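Putative Chlorite dismutase TA0507 (Thermoplasma acidophilum, PDB 3DTZ) is a putative chlorite dismutase of unknown function that probably binds heme and acts as an oxidoreductase. Local coordinates at residues L29-L34 with A100-I105. Residues are numbered along the deposited sequence; the frame is centred on the assembly and turned at random.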
loop_
_atom_site.group_PDB
_atom_site.type_symbol
_atom_site.label_atom_id
_atom_site.label_comp_id
_atom_site.label_asym_id
_atom_site.label_seq_id
_atom_site.Cartn_x
_atom_site.Cartn_y
_atom_site.Cartn_z
ATOM N N LEU D 29 0.323 -4.459 -20.040
ATOM C CA LEU D 29 -0.797 -3.837 -19.302
ATOM C C LEU D 29 -1.665 -4.948 -18.732
ATOM O O LEU D 29 -1.893 -5.951 -19.407
ATOM C CB LEU D 29 -1.682 -2.979 -20.237
ATOM C CG LEU D 29 -1.014 -2.038 -21.257
ATOM C CD1 LEU D 29 -2.102 -1.298 -22.053
ATOM C CD2 LEU D 29 -0.061 -1.054 -20.532
ATOM N N SER D 30 -2.178 -4.764 -17.523
ATOM C CA SER D 30 -3.172 -5.709 -17.010
ATOM C C SER D 30 -4.403 -4.961 -16.486
ATOM O O SER D 30 -4.294 -3.804 -16.062
ATOM C CB SER D 30 -2.566 -6.638 -15.963
ATOM O OG SER D 30 -2.195 -5.925 -14.785
ATOM N N TYR D 31 -5.563 -5.603 -16.606
ATOM C CA TYR D 31 -6.831 -4.994 -16.236
ATOM C C TYR D 31 -7.688 -5.984 -15.500
ATOM O O TYR D 31 -7.625 -7.192 -15.750
ATOM C CB TYR D 31 -7.596 -4.534 -17.495
ATOM C CG TYR D 31 -7.019 -3.303 -18.140
ATOM C CD1 TYR D 31 -5.950 -3.413 -19.065
ATOM C CD2 TYR D 31 -7.501 -2.045 -17.824
ATOM C CE1 TYR D 31 -5.377 -2.279 -19.654
ATOM C CE2 TYR D 31 -6.944 -0.885 -18.411
ATOM C CZ TYR D 31 -5.896 -1.022 -19.322
ATOM O OH TYR D 31 -5.357 0.096 -19.883
ATOM N N ARG D 32 -8.539 -5.451 -14.634
ATOM C CA ARG D 32 -9.465 -6.251 -13.878
ATOM C C ARG D 32 -10.850 -5.677 -14.069
ATOM O O ARG D 32 -11.078 -4.476 -13.834
ATOM C CB ARG D 32 -9.101 -6.215 -12.405
ATOM C CG ARG D 32 -9.923 -7.217 -11.537
ATOM C CD ARG D 32 -9.491 -7.165 -10.086
ATOM N NE ARG D 32 -9.733 -5.885 -9.483
ATOM C CZ ARG D 32 -8.752 -4.992 -9.254
ATOM N NH1 ARG D 32 -7.437 -5.266 -9.524
ATOM N NH2 ARG D 32 -9.071 -3.841 -8.725
ATOM N N LEU D 33 -11.774 -6.550 -14.472
ATOM C CA LEU D 33 -13.191 -6.177 -14.595
ATOM C C LEU D 33 -13.761 -5.697 -13.256
ATOM O O LEU D 33 -13.532 -6.317 -12.206
ATOM C CB LEU D 33 -14.018 -7.368 -15.129
ATOM C CG LEU D 33 -13.662 -7.836 -16.543
ATOM C CD1 LEU D 33 -14.591 -8.980 -16.911
ATOM C CD2 LEU D 33 -13.846 -6.684 -17.559
ATOM N N LEU D 34 -14.475 -4.571 -13.295
ATOM C CA LEU D 34 -15.088 -3.991 -12.097
ATOM C C LEU D 34 -16.082 -4.941 -11.437
ATOM O O LEU D 34 -16.868 -5.590 -12.107
ATOM C CB LEU D 34 -15.790 -2.667 -12.427
ATOM C CG LEU D 34 -14.798 -1.557 -12.833
ATOM C CD1 LEU D 34 -15.570 -0.290 -13.185
ATOM C CD2 LEU D 34 -13.793 -1.298 -11.728
ATOM N N ALA D 100 -9.097 3.396 -23.131
ATOM C CA ALA D 100 -10.413 3.980 -23.472
ATOM C C ALA D 100 -11.445 2.871 -23.571
ATOM O O ALA D 100 -12.606 3.062 -23.191
ATOM C CB ALA D 100 -10.338 4.735 -24.783
ATOM N N SER D 101 -11.013 1.711 -24.078
ATOM C CA SER D 101 -11.920 0.574 -24.236
ATOM C C SER D 101 -12.223 -0.113 -22.920
ATOM O O SER D 101 -13.352 -0.603 -22.708
ATOM C CB SER D 101 -11.333 -0.440 -25.233
ATOM O OG SER D 101 -11.602 0.047 -26.551
HETATM N N MSE D 102 -11.214 -0.149 -22.045
HETATM C CA MSE D 102 -11.333 -0.875 -20.784
HETATM C C MSE D 102 -12.005 -0.034 -19.714
HETATM O O MSE D 102 -12.693 -0.593 -18.889
HETATM C CB MSE D 102 -9.975 -1.320 -20.235
HETATM C CG MSE D 102 -9.189 -2.349 -21.032
HETATM SE SE MSE D 102 -10.221 -3.991 -21.457
HETATM C CE MSE D 102 -10.303 -4.671 -19.744
ATOM N N ARG D 103 -11.805 1.295 -19.710
ATOM C CA ARG D 103 -12.259 2.097 -18.561
ATOM C C ARG D 103 -13.760 2.030 -18.177
ATOM O O ARG D 103 -14.066 2.078 -16.993
ATOM C CB ARG D 103 -11.690 3.531 -18.575
ATOM C CG ARG D 103 -12.425 4.511 -19.369
ATOM C CD ARG D 103 -12.014 5.949 -18.966
ATOM N NE ARG D 103 -10.602 6.231 -19.252
ATOM C CZ ARG D 103 -10.112 6.654 -20.421
ATOM N NH1 ARG D 103 -10.889 6.795 -21.512
ATOM N NH2 ARG D 103 -8.829 6.920 -20.525
ATOM N N PRO D 104 -14.688 1.895 -19.155
ATOM C CA PRO D 104 -16.100 1.774 -18.733
ATOM C C PRO D 104 -16.412 0.508 -17.935
ATOM O O PRO D 104 -17.423 0.481 -17.217
ATOM C CB PRO D 104 -16.874 1.750 -20.074
ATOM C CG PRO D 104 -15.910 2.334 -21.074
ATOM C CD PRO D 104 -14.565 1.858 -20.625
ATOM N N ILE D 105 -15.557 -0.520 -18.030
ATOM C CA ILE D 105 -15.834 -1.799 -17.357
ATOM C C ILE D 105 -14.716 -2.356 -16.473
ATOM O O ILE D 105 -14.862 -3.442 -15.904
ATOM C CB ILE D 105 -16.230 -2.914 -18.385
ATOM C CG1 ILE D 105 -15.086 -3.169 -19.376
ATOM C CG2 ILE D 105 -17.543 -2.514 -19.090
ATOM C CD1 ILE D 105 -15.210 -4.465 -20.175
#
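Selenomethionine Met102 lies over one face of the Tyr31 ring. Its CG sits 3.6 Å from the centroid of the Tyr31 ring, 9° off the normal, a CH-pi contact. A bend at chi3 (-70°), after another at chi2, folds the Met102 chain back, bringing its CE to 3.5 Å from Tyr31 CB. The selenium of Met102 stands above the same ring, 5.0 Å from its centroid, in a more distant Met-aromatic contact. Tyr31 OH hydrogen-bonds to Gln99 OE1. With an alanine in place of Tyr31, Met102 would probably lose the flat surface it rests on and Gln99 its hydroxyl partner.

One hydrogen bond crosses the contact. Leu34 N gives it to Ile105 O at 2.9 Å, nearly straight at 173°. The same oxygen receives a CA-H...O contact from Leu33 CA at 3.5 Å.

The other contacts are van der Waals. Leu33 runs alongside Ile105, with Leu33 CD2 3.7 Å from Ile105 CD1. Leu34 CG rests on the carbonyl group of Ile105.

The contact joins the end of strand 25-33 to the turn between helix 88-102 and strand 106-116, which pairs antiparallel with strand 25-33. Helix 41-60 flanks Ile105, and Val79 of strand 79-85 touches both Tyr31 and Met102.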